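Local coordinates for protein hyaluronidase (Thermobaculum terrenum, PDB 5DIY) that probably removes O-linked N-acetylglucosamine from proteins as a family 84 glycoside hydrolase, captured here as an active-site mutant with the sugar bound, at residues Y240-P245 with C315-E320; S265-Y270 with Q290-L295; T346-I351 with Q388-F393; L376-L381 with F432-C437. All coordinates share one frame; numbering follows the deposited sequence.

Interaction 1 of 4, residues Y240-P245 with C315-E320; sequences YDHRDP and CLEPEE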
# COMPACT_ATOMS: atom_id res chain seq x y z
N TYR C 240 9.95 0.99 -3.58
CA TYR C 240 9.87 2.31 -2.96
C TYR C 240 10.37 3.34 -3.98
O TYR C 240 11.38 3.11 -4.65
CB TYR C 240 10.75 2.34 -1.70
CG TYR C 240 10.48 3.49 -0.76
CD1 TYR C 240 9.26 3.61 -0.10
CD2 TYR C 240 11.46 4.45 -0.50
CE1 TYR C 240 9.02 4.65 0.78
CE2 TYR C 240 11.22 5.50 0.38
CZ TYR C 240 10.01 5.59 1.01
OH TYR C 240 9.80 6.62 1.88
N ASP C 241 9.65 4.45 -4.13
CA ASP C 241 9.97 5.40 -5.20
C ASP C 241 9.42 6.80 -4.95
O ASP C 241 8.49 6.99 -4.16
CB ASP C 241 9.44 4.88 -6.54
CG ASP C 241 10.31 5.27 -7.73
OD1 ASP C 241 11.22 6.12 -7.61
OD2 ASP C 241 10.06 4.71 -8.82
N HIS C 242 10.02 7.76 -5.66
CA HIS C 242 9.56 9.15 -5.72
C HIS C 242 9.68 9.89 -4.39
O HIS C 242 8.93 10.83 -4.12
CB HIS C 242 8.13 9.23 -6.27
CG HIS C 242 7.93 8.45 -7.53
ND1 HIS C 242 6.80 7.70 -7.78
CD2 HIS C 242 8.74 8.28 -8.60
CE1 HIS C 242 6.92 7.12 -8.96
NE2 HIS C 242 8.09 7.46 -9.48
N ARG C 243 10.65 9.47 -3.58
CA ARG C 243 10.99 10.15 -2.35
C ARG C 243 12.31 10.84 -2.62
O ARG C 243 13.27 10.19 -3.04
CB ARG C 243 11.10 9.17 -1.17
CG ARG C 243 9.79 8.93 -0.44
CD ARG C 243 8.78 8.19 -1.30
NE ARG C 243 7.46 8.06 -0.68
CZ ARG C 243 6.29 8.09 -1.33
NH1 ARG C 243 6.23 8.27 -2.65
NH2 ARG C 243 5.16 7.95 -0.65
N ASP C 244 12.35 12.15 -2.42
CA ASP C 244 13.53 12.95 -2.80
C ASP C 244 14.79 12.41 -2.13
O ASP C 244 14.73 11.97 -0.99
CB ASP C 244 13.33 14.44 -2.46
CG ASP C 244 12.70 15.23 -3.61
OD1 ASP C 244 12.17 14.63 -4.57
OD2 ASP C 244 12.74 16.48 -3.54
N PRO C 245 15.93 12.42 -2.85
CA PRO C 245 17.20 11.96 -2.25
C PRO C 245 17.67 12.72 -1.00
O PRO C 245 18.46 12.17 -0.23
CB PRO C 245 18.22 12.15 -3.38
CG PRO C 245 17.44 12.14 -4.64
CD PRO C 245 16.06 12.64 -4.31
N CYS C 315 -0.24 4.03 -5.29
CA CYS C 315 -0.03 5.47 -5.17
C CYS C 315 1.25 5.95 -5.89
O CYS C 315 1.30 7.07 -6.39
CB CYS C 315 0.02 5.90 -3.70
SG CYS C 315 1.45 5.27 -2.77
N LEU C 316 2.27 5.10 -5.95
CA LEU C 316 3.54 5.41 -6.63
C LEU C 316 3.42 5.36 -8.16
O LEU C 316 4.10 6.11 -8.85
CB LEU C 316 4.64 4.45 -6.18
CG LEU C 316 4.94 4.38 -4.68
CD1 LEU C 316 6.02 3.35 -4.39
CD2 LEU C 316 5.34 5.74 -4.14
N GLU C 317 2.57 4.48 -8.68
CA GLU C 317 2.32 4.38 -10.12
C GLU C 317 0.83 4.25 -10.33
O GLU C 317 0.34 3.14 -10.53
CB GLU C 317 3.06 3.19 -10.73
CG GLU C 317 4.57 3.23 -10.62
CD GLU C 317 5.21 4.41 -11.33
OE1 GLU C 317 4.58 5.01 -12.23
OE2 GLU C 317 6.36 4.73 -10.98
N PRO C 318 0.09 5.37 -10.26
CA PRO C 318 -1.37 5.30 -10.28
C PRO C 318 -2.02 4.98 -11.64
O PRO C 318 -3.19 4.61 -11.67
CB PRO C 318 -1.79 6.69 -9.80
CG PRO C 318 -0.68 7.58 -10.24
CD PRO C 318 0.57 6.76 -10.10
N GLU C 319 -1.29 5.10 -12.74
CA GLU C 319 -1.88 4.92 -14.08
C GLU C 319 -2.14 3.45 -14.38
O GLU C 319 -1.64 2.55 -13.69
CB GLU C 319 -0.99 5.52 -15.18
CG GLU C 319 -0.60 6.98 -15.00
CD GLU C 319 -1.78 7.93 -14.86
OE1 GLU C 319 -2.84 7.67 -15.47
OE2 GLU C 319 -1.65 8.94 -14.14
N GLU C 320 -2.91 3.19 -15.43
CA GLU C 320 -3.13 1.82 -15.89
C GLU C 320 -1.77 1.25 -16.33
O GLU C 320 -0.93 2.00 -16.80
CB GLU C 320 -4.16 1.79 -17.02
CG GLU C 320 -5.59 1.98 -16.53
CD GLU C 320 -6.08 0.79 -15.71
OE1 GLU C 320 -6.36 -0.28 -16.29
OE2 GLU C 320 -6.18 0.92 -14.47
O HOH W 1 7.86 3.10 -9.19
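Leu316 packs its two methyl ends against the backbone of Asp241 and the guanidinium of Arg243. CD2 lies 3.4 Å from Asp241 O and 3.1 Å from Arg243 NH1, coming obliquely at the guanidinium, whereas CD1 packs against Asp241 N at 3.8 Å. The polar part gathers at the edge of the His242 ring. Its CE1 points between two acceptors near the ring plane, Leu316 O at 3.0 Å and Glu317 OE2 at 3.2 Å; no hydrogen bond crosses directly between the segments. Water joins the two acids instead: Asp241 OD2 and Glu317 OE2, 4.3 Å apart, each accept from one molecule, which probably eases the repulsion between like charges. Within the loop, the carboxylate of Asp241 stands over one face of the His242 ring, and Asp241 OD1 takes the backbone N-H of His242 at 2.8 Å. Arg243 NH1 bonds weakly to Asp241 O, but the stronger hold on its guanidinium is the salt bridge to Asp222, which is also hydrogen-bonded to the Tyr240 hydroxyl. The arrangement belongs to the loop that follows the seventh strand of a TIM barrel, where Arg243 lies near the sugar-binding Asn223 and a loop from beyond the barrel closes against it.

Interaction 2 of 4, residues S265-Y270 with Q290-L295; sequences SKLPLY and QAVSTL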
# COMPACT_ATOMS: atom_id res chain seq x y z
N SER C 265 5.23 -8.05 1.62
CA SER C 265 5.76 -6.71 1.94
C SER C 265 7.28 -6.64 1.93
O SER C 265 7.84 -5.57 1.72
CB SER C 265 5.25 -6.22 3.30
OG SER C 265 3.86 -6.01 3.30
N LYS C 266 7.95 -7.76 2.16
CA LYS C 266 9.41 -7.78 2.23
C LYS C 266 10.09 -7.32 0.95
O LYS C 266 11.21 -6.80 1.01
CB LYS C 266 9.93 -9.17 2.63
CG LYS C 266 9.58 -9.56 4.05
CD LYS C 266 10.08 -10.95 4.36
CE LYS C 266 9.70 -11.41 5.75
NZ LYS C 266 10.34 -12.73 6.05
N LEU C 267 9.43 -7.51 -0.20
CA LEU C 267 9.97 -7.09 -1.49
C LEU C 267 10.10 -5.54 -1.56
O LEU C 267 11.22 -5.05 -1.73
CB LEU C 267 9.15 -7.68 -2.66
CG LEU C 267 9.89 -8.11 -3.92
CD1 LEU C 267 8.87 -8.56 -4.96
CD2 LEU C 267 10.77 -6.99 -4.46
N PRO C 268 9.00 -4.79 -1.39
CA PRO C 268 9.14 -3.32 -1.35
C PRO C 268 9.85 -2.78 -0.12
O PRO C 268 10.56 -1.78 -0.22
CB PRO C 268 7.69 -2.82 -1.40
CG PRO C 268 6.87 -3.97 -0.94
CD PRO C 268 7.58 -5.18 -1.44
N LEU C 269 9.69 -3.44 1.03
CA LEU C 269 10.41 -3.04 2.26
C LEU C 269 11.93 -3.16 2.12
O LEU C 269 12.67 -2.32 2.65
CB LEU C 269 9.91 -3.79 3.49
CG LEU C 269 8.49 -3.45 3.97
CD1 LEU C 269 8.11 -4.37 5.12
CD2 LEU C 269 8.36 -1.98 4.38
N TYR C 270 12.39 -4.19 1.41
CA TYR C 270 13.81 -4.32 1.06
C TYR C 270 14.30 -3.06 0.33
O TYR C 270 15.34 -2.51 0.68
CB TYR C 270 14.07 -5.56 0.20
CG TYR C 270 15.53 -5.85 -0.08
CD1 TYR C 270 16.23 -5.16 -1.07
CD2 TYR C 270 16.22 -6.83 0.65
CE1 TYR C 270 17.56 -5.42 -1.32
CE2 TYR C 270 17.56 -7.10 0.39
CZ TYR C 270 18.22 -6.39 -0.59
OH TYR C 270 19.55 -6.64 -0.86
N GLN C 290 17.75 -6.83 -6.92
CA GLN C 290 18.51 -7.42 -5.81
C GLN C 290 17.58 -7.99 -4.73
O GLN C 290 17.85 -9.06 -4.18
CB GLN C 290 19.48 -6.40 -5.20
CG GLN C 290 20.54 -7.04 -4.31
CD GLN C 290 21.63 -6.07 -3.89
OE1 GLN C 290 22.79 -6.23 -4.27
NE2 GLN C 290 21.25 -5.05 -3.11
N ALA C 291 16.49 -7.27 -4.45
CA ALA C 291 15.45 -7.75 -3.52
C ALA C 291 14.87 -9.09 -3.95
O ALA C 291 14.83 -10.03 -3.15
CB ALA C 291 14.33 -6.72 -3.39
N VAL C 292 14.43 -9.18 -5.21
CA VAL C 292 13.87 -10.42 -5.78
C VAL C 292 14.88 -11.58 -5.70
O VAL C 292 14.51 -12.68 -5.29
CB VAL C 292 13.38 -10.23 -7.25
CG1 VAL C 292 13.09 -11.57 -7.92
CG2 VAL C 292 12.15 -9.34 -7.29
N SER C 293 16.13 -11.33 -6.09
CA SER C 293 17.19 -12.35 -6.05
C SER C 293 17.44 -12.90 -4.64
O SER C 293 17.39 -14.12 -4.43
CB SER C 293 18.50 -11.79 -6.60
OG SER C 293 18.31 -11.30 -7.91
N THR C 294 17.69 -12.01 -3.69
CA THR C 294 17.91 -12.36 -2.28
C THR C 294 16.73 -13.11 -1.67
O THR C 294 16.90 -14.19 -1.09
CB THR C 294 18.14 -11.09 -1.42
OG1 THR C 294 19.27 -10.37 -1.92
CG2 THR C 294 18.39 -11.45 0.06
N LEU C 295 15.54 -12.54 -1.80
CA LEU C 295 14.34 -13.06 -1.14
C LEU C 295 13.69 -14.25 -1.85
O LEU C 295 13.22 -15.17 -1.20
CB LEU C 295 13.31 -11.94 -0.96
CG LEU C 295 13.78 -10.75 -0.11
CD1 LEU C 295 12.91 -9.52 -0.33
CD2 LEU C 295 13.82 -11.12 1.37
O HOH W 2 20.60 -8.65 0.38
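Tyr270 lays one face of its ring over Ala291, the ring being carried toward helix 284-296 by a first torsion that sets CG anti to the backbone N (chi1 -174°). Ala291 CA stands 3.9 Å from the ring centroid, 19° off the normal, in a CH-pi contact, while the methyl CB touches Tyr270 CD1 at 3.4 Å. The phenol end crosses the Gln290 side chain at about a right angle, ring and amide planes 78° apart, with Gln290 NE2 near the ring plane and 3.2 Å from Tyr270 OH. A water 2.6 Å from Tyr270 OH donates to Thr294 OG1, joining the two side chains across the interface. That threonine hydroxyl is a donor to Gln290 O, which receives Thr294 N from the opposite face of its carbonyl plane. Deeper in, Leu267 CD2 reaches Ala291 CB at 3.7 Å and Val292 CG2 at 3.9 Å, and Leu295 CD1 rests against Lys266 O. Met304 of helix 301-308 touches both Leu267 and Val292, and Phe29 of helix 20-32 borders Lys266 and Leu295. Tyr270, seated among Gln290, Ala291, Thr294 and Leu295, is a knob-into-hole contact between the helix after the last barrel strand and the next helix, packed outside the TIM barrel.

Interaction 3 of 4, residues T346-I351 with Q388-F393; sequences TLREEI and QAMITF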
# COMPACT_ATOMS: atom_id res chain seq x y z
N THR C 346 3.02 -10.32 -32.12
CA THR C 346 3.20 -9.60 -30.86
C THR C 346 2.29 -10.16 -29.77
O THR C 346 2.74 -10.40 -28.65
CB THR C 346 2.91 -8.10 -31.03
OG1 THR C 346 3.76 -7.56 -32.04
CG2 THR C 346 3.13 -7.34 -29.72
N LEU C 347 1.03 -10.38 -30.12
CA LEU C 347 0.06 -10.96 -29.19
C LEU C 347 0.48 -12.38 -28.78
O LEU C 347 0.49 -12.71 -27.58
CB LEU C 347 -1.34 -10.97 -29.81
CG LEU C 347 -2.51 -11.41 -28.94
CD1 LEU C 347 -2.66 -10.52 -27.71
CD2 LEU C 347 -3.79 -11.38 -29.77
N ARG C 348 0.85 -13.20 -29.77
CA ARG C 348 1.33 -14.58 -29.54
C ARG C 348 2.52 -14.64 -28.59
O ARG C 348 2.50 -15.41 -27.63
CB ARG C 348 1.72 -15.24 -30.87
CG ARG C 348 2.21 -16.68 -30.76
CD ARG C 348 2.77 -17.21 -32.07
NE ARG C 348 1.77 -17.12 -33.13
CZ ARG C 348 1.82 -16.37 -34.23
NH1 ARG C 348 2.87 -15.59 -34.51
NH2 ARG C 348 0.80 -16.41 -35.09
N GLU C 349 3.55 -13.85 -28.89
CA GLU C 349 4.78 -13.80 -28.09
C GLU C 349 4.48 -13.35 -26.66
O GLU C 349 5.06 -13.87 -25.70
CB GLU C 349 5.83 -12.87 -28.75
CG GLU C 349 6.46 -13.42 -30.05
CD GLU C 349 7.35 -12.42 -30.82
OE1 GLU C 349 7.31 -11.19 -30.57
OE2 GLU C 349 8.11 -12.87 -31.73
N GLU C 350 3.57 -12.38 -26.51
CA GLU C 350 3.19 -11.88 -25.18
C GLU C 350 2.46 -12.94 -24.34
O GLU C 350 2.72 -13.09 -23.14
CB GLU C 350 2.31 -10.63 -25.31
CG GLU C 350 2.24 -9.80 -24.06
CD GLU C 350 3.60 -9.31 -23.61
OE1 GLU C 350 4.40 -8.87 -24.47
OE2 GLU C 350 3.89 -9.37 -22.41
N ILE C 351 1.56 -13.69 -24.99
CA ILE C 351 0.87 -14.80 -24.33
C ILE C 351 1.87 -15.84 -23.81
O ILE C 351 1.79 -16.24 -22.64
CB ILE C 351 -0.18 -15.45 -25.25
CG1 ILE C 351 -1.35 -14.48 -25.48
CG2 ILE C 351 -0.69 -16.77 -24.68
CD1 ILE C 351 -2.14 -14.74 -26.75
N GLN C 388 -7.68 -16.85 -26.33
CA GLN C 388 -8.91 -16.89 -27.11
C GLN C 388 -9.10 -15.67 -28.03
O GLN C 388 -9.67 -15.80 -29.11
CB GLN C 388 -10.12 -17.09 -26.20
CG GLN C 388 -10.10 -18.44 -25.48
CD GLN C 388 -10.18 -19.62 -26.43
OE1 GLN C 388 -10.93 -19.59 -27.40
NE2 GLN C 388 -9.40 -20.66 -26.16
N ALA C 389 -8.63 -14.49 -27.60
CA ALA C 389 -8.60 -13.32 -28.49
C ALA C 389 -7.70 -13.54 -29.71
O ALA C 389 -8.04 -13.13 -30.82
CB ALA C 389 -8.16 -12.07 -27.74
N MET C 390 -6.56 -14.19 -29.48
CA MET C 390 -5.64 -14.61 -30.55
C MET C 390 -6.33 -15.47 -31.60
O MET C 390 -6.20 -15.22 -32.80
CB MET C 390 -4.46 -15.38 -29.93
CG MET C 390 -3.44 -15.95 -30.91
SD MET C 390 -2.41 -14.64 -31.57
CE MET C 390 -1.58 -15.52 -32.89
N ILE C 391 -7.08 -16.46 -31.13
CA ILE C 391 -7.80 -17.37 -32.02
C ILE C 391 -8.85 -16.61 -32.82
O ILE C 391 -8.99 -16.82 -34.03
CB ILE C 391 -8.45 -18.53 -31.24
CG1 ILE C 391 -7.38 -19.43 -30.61
CG2 ILE C 391 -9.35 -19.37 -32.15
CD1 ILE C 391 -7.87 -20.18 -29.40
N THR C 392 -9.57 -15.72 -32.14
CA THR C 392 -10.63 -14.95 -32.78
C THR C 392 -10.07 -14.06 -33.90
O THR C 392 -10.56 -14.13 -35.03
CB THR C 392 -11.41 -14.11 -31.74
OG1 THR C 392 -11.94 -14.98 -30.74
CG2 THR C 392 -12.55 -13.34 -32.40
N PHE C 393 -9.04 -13.28 -33.59
CA PHE C 393 -8.39 -12.40 -34.59
C PHE C 393 -7.79 -13.16 -35.77
O PHE C 393 -7.95 -12.74 -36.91
CB PHE C 393 -7.30 -11.53 -33.96
CG PHE C 393 -7.79 -10.29 -33.26
CD1 PHE C 393 -8.59 -9.36 -33.93
CD2 PHE C 393 -7.41 -10.01 -31.95
CE1 PHE C 393 -9.03 -8.21 -33.29
CE2 PHE C 393 -7.84 -8.86 -31.31
CZ PHE C 393 -8.66 -7.96 -31.98
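Met390 reaches from helix 373-398 into the side of helix 340-362, and its side chain can be followed atom by atom. CB lies 4.0 Å from Ile351 CD1 and 4.1 Å from Leu347 CD2, so the root of the side chain is bordered by two residues one turn apart on the facing helix. The chain leaves with CG anti to the backbone N (chi1 177°) and then bends at the second torsion (chi2 74°), which places SD beside Leu347. There the sulfur sits 4.0 Å from Leu347 CD2, the two side chains sliding past each other in opposite directions. At the tip, CE comes to Arg348, 3.4 Å from its NH2 and 3.9 Å from its CB; the methyl approaches the guanidinium obliquely, and the arginine, itself exposed and bent at its third torsion, curls round it. The two helices run nearly antiparallel, their local axes 10.2 Å apart at an angle of 160°, in the helical bundle that follows the barrel. An alanine in place of Met390 would probably open a gap beside Leu347 and deprive the Arg348 side chain of the methyl it packs on. Leu347 CD2 also reaches the methionine backbone, 3.8 Å from Met390 CA, and approaches the Phe393 ring more distantly. On the bundle side, Phe393 and Ala389 pack against helix 440-451, and Phe328 of helix 322-336 touches Leu347.

Interaction 4 of 4, residues L376-L381 with F432-C437; sequences LEEYKL and FRTRVC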
# COMPACT_ATOMS: atom_id res chain seq x y z
N LEU C 376 -1.73 -14.37 -8.90
CA LEU C 376 -1.27 -15.37 -9.88
C LEU C 376 -2.43 -16.08 -10.59
O LEU C 376 -2.38 -16.27 -11.80
CB LEU C 376 -0.36 -16.42 -9.22
CG LEU C 376 1.03 -15.99 -8.77
CD1 LEU C 376 1.66 -17.07 -7.91
CD2 LEU C 376 1.93 -15.66 -9.96
N GLU C 377 -3.45 -16.47 -9.84
CA GLU C 377 -4.62 -17.16 -10.39
C GLU C 377 -5.35 -16.31 -11.43
O GLU C 377 -5.62 -16.78 -12.53
CB GLU C 377 -5.59 -17.56 -9.28
CG GLU C 377 -5.13 -18.76 -8.46
CD GLU C 377 -6.02 -19.06 -7.26
OE1 GLU C 377 -7.01 -18.34 -7.03
OE2 GLU C 377 -5.73 -20.03 -6.53
N GLU C 378 -5.65 -15.06 -11.07
CA GLU C 378 -6.32 -14.15 -11.99
C GLU C 378 -5.41 -13.71 -13.16
O GLU C 378 -5.91 -13.47 -14.25
CB GLU C 378 -6.94 -12.96 -11.24
CG GLU C 378 -8.32 -13.33 -10.71
CD GLU C 378 -8.86 -12.40 -9.64
OE1 GLU C 378 -8.45 -11.22 -9.54
OE2 GLU C 378 -9.75 -12.85 -8.89
N TYR C 379 -4.10 -13.64 -12.93
CA TYR C 379 -3.13 -13.43 -14.01
C TYR C 379 -3.22 -14.52 -15.09
O TYR C 379 -3.30 -14.21 -16.29
CB TYR C 379 -1.71 -13.38 -13.44
CG TYR C 379 -0.60 -13.02 -14.40
CD1 TYR C 379 -0.39 -11.69 -14.78
CD2 TYR C 379 0.29 -13.99 -14.87
CE1 TYR C 379 0.65 -11.35 -15.62
CE2 TYR C 379 1.33 -13.65 -15.72
CZ TYR C 379 1.51 -12.33 -16.09
OH TYR C 379 2.54 -11.98 -16.93
N LYS C 380 -3.23 -15.78 -14.67
CA LYS C 380 -3.41 -16.90 -15.60
C LYS C 380 -4.75 -16.81 -16.34
O LYS C 380 -4.79 -17.02 -17.55
CB LYS C 380 -3.29 -18.28 -14.92
CG LYS C 380 -3.75 -19.43 -15.81
CD LYS C 380 -3.04 -20.74 -15.54
CE LYS C 380 -3.44 -21.78 -16.58
NZ LYS C 380 -4.91 -22.05 -16.59
N LEU C 381 -5.82 -16.51 -15.62
CA LEU C 381 -7.13 -16.34 -16.26
C LEU C 381 -7.10 -15.29 -17.38
O LEU C 381 -7.54 -15.56 -18.50
CB LEU C 381 -8.22 -16.00 -15.23
CG LEU C 381 -9.08 -17.14 -14.63
CD1 LEU C 381 -8.41 -18.51 -14.62
CD2 LEU C 381 -9.59 -16.77 -13.24
N PHE C 432 -13.73 -10.56 -10.56
CA PHE C 432 -12.33 -10.75 -10.15
C PHE C 432 -12.07 -9.96 -8.87
O PHE C 432 -12.55 -8.84 -8.73
CB PHE C 432 -11.35 -10.33 -11.26
CG PHE C 432 -11.11 -11.38 -12.32
CD1 PHE C 432 -11.97 -12.48 -12.49
CD2 PHE C 432 -10.02 -11.26 -13.18
CE1 PHE C 432 -11.73 -13.42 -13.49
CE2 PHE C 432 -9.78 -12.21 -14.17
CZ PHE C 432 -10.63 -13.29 -14.32
N ARG C 433 -11.33 -10.56 -7.95
CA ARG C 433 -11.02 -9.97 -6.64
C ARG C 433 -9.80 -9.05 -6.67
O ARG C 433 -9.67 -8.18 -5.81
CB ARG C 433 -10.78 -11.06 -5.60
CG ARG C 433 -11.97 -11.99 -5.35
CD ARG C 433 -11.47 -13.38 -5.00
NE ARG C 433 -12.50 -14.24 -4.41
CZ ARG C 433 -12.34 -15.54 -4.13
NH1 ARG C 433 -11.18 -16.16 -4.39
NH2 ARG C 433 -13.34 -16.23 -3.59
N THR C 434 -8.89 -9.25 -7.63
CA THR C 434 -7.66 -8.47 -7.71
C THR C 434 -7.67 -7.50 -8.88
O THR C 434 -8.49 -7.62 -9.80
CB THR C 434 -6.40 -9.34 -7.85
OG1 THR C 434 -6.25 -9.78 -9.20
CG2 THR C 434 -6.44 -10.53 -6.89
N ARG C 435 -6.72 -6.57 -8.85
CA ARG C 435 -6.53 -5.58 -9.91
C ARG C 435 -5.31 -5.93 -10.77
O ARG C 435 -4.67 -5.04 -11.34
CB ARG C 435 -6.39 -4.18 -9.28
CG ARG C 435 -6.50 -3.03 -10.29
CD ARG C 435 -7.58 -2.02 -9.97
NE ARG C 435 -7.09 -0.89 -9.18
CZ ARG C 435 -7.16 0.41 -9.50
NH1 ARG C 435 -7.69 0.86 -10.63
NH2 ARG C 435 -6.69 1.30 -8.63
N VAL C 436 -5.00 -7.22 -10.89
CA VAL C 436 -3.93 -7.66 -11.79
C VAL C 436 -4.31 -7.33 -13.24
O VAL C 436 -5.46 -7.50 -13.64
CB VAL C 436 -3.59 -9.17 -11.61
CG1 VAL C 436 -4.71 -10.07 -12.12
CG2 VAL C 436 -2.27 -9.51 -12.28
N CYS C 437 -3.34 -6.79 -13.98
CA CYS C 437 -3.52 -6.28 -15.35
C CYS C 437 -4.42 -5.04 -15.47
O CYS C 437 -4.80 -4.65 -16.58
CB CYS C 437 -4.00 -7.38 -16.31
SG CYS C 437 -3.07 -8.93 -16.23
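Extended beyond CG (chi2 163°), Glu378 carries its carboxylate from helix 373-398 into the 432-437 loop, while the first torsion of Thr434 (chi1 80°) holds OG1 between backbone N and carbonyl carbon, turned to meet it. Three hydrogen bonds grip the acid. Glu378 OE1 accepts Thr434 N through its syn lone pair at 2.8 Å and Thr434 OG1 on the anti side at 2.7 Å, the hydroxyl standing out of the carboxylate plane; Glu378 OE2 accepts Arg433 N at 2.9 Å on its syn side. The bonds fix the rotation of a buried carboxylate, and two successive N-H groups and a hydroxyl probably stabilise its negative charge. Thr434 OG1 in turn weakly accepts Val436 N. The Phe432 and Glu378 side chains pass each other in opposite directions, ring and carboxylate planes stacked 15° apart, with Glu378 CG over one ring face in a CH-pi contact, 3.8 Å from the centroid. An alanine in place of Glu378 would probably leave Arg433 N, Thr434 N and Thr434 OG1 without their acceptor and strip the Phe432 face of the CG packed on it. Beyond the acid, Leu381 CB meets Phe432 CZ at 3.7 Å, Val436 CG2 comes to the edge of the Tyr379 ring, 3.8 Å from its CD1, and Cys437 SG makes an oblique sulfur-aromatic contact with the same ring. Trp382, edge-to-face with Phe432, extends this packing along the helix. The arrangement is a helix-borne carboxylate receiving the backbone N-H groups of an irregular loop, here the connection that leads into helix 440-451 of the bundle beyond the barrel.

Interaction 2 lies among the helices flanking the TIM barrel, interaction 1 joins a barrel loop to the linker leading into the helical bundle, and interactions 3 and 4 lie in that bundle. Interaction 1, nearest the sugar site, joins two loops through a leucine side chain, a bridging water and close polar atoms, without a direct hydrogen bond; interaction 4 also involves a loop, but holds it with three bonds to one carboxylate. The helix pairs 265-270/290-295 and 346-351/388-393 are mainly apolar and buried, yet each has exposed residues at its margin. Helix 373-398 serves both interactions 3 and 4, whose centres are 18 Å apart, while interactions 1 and 4 touch where Glu320 packs near Arg435.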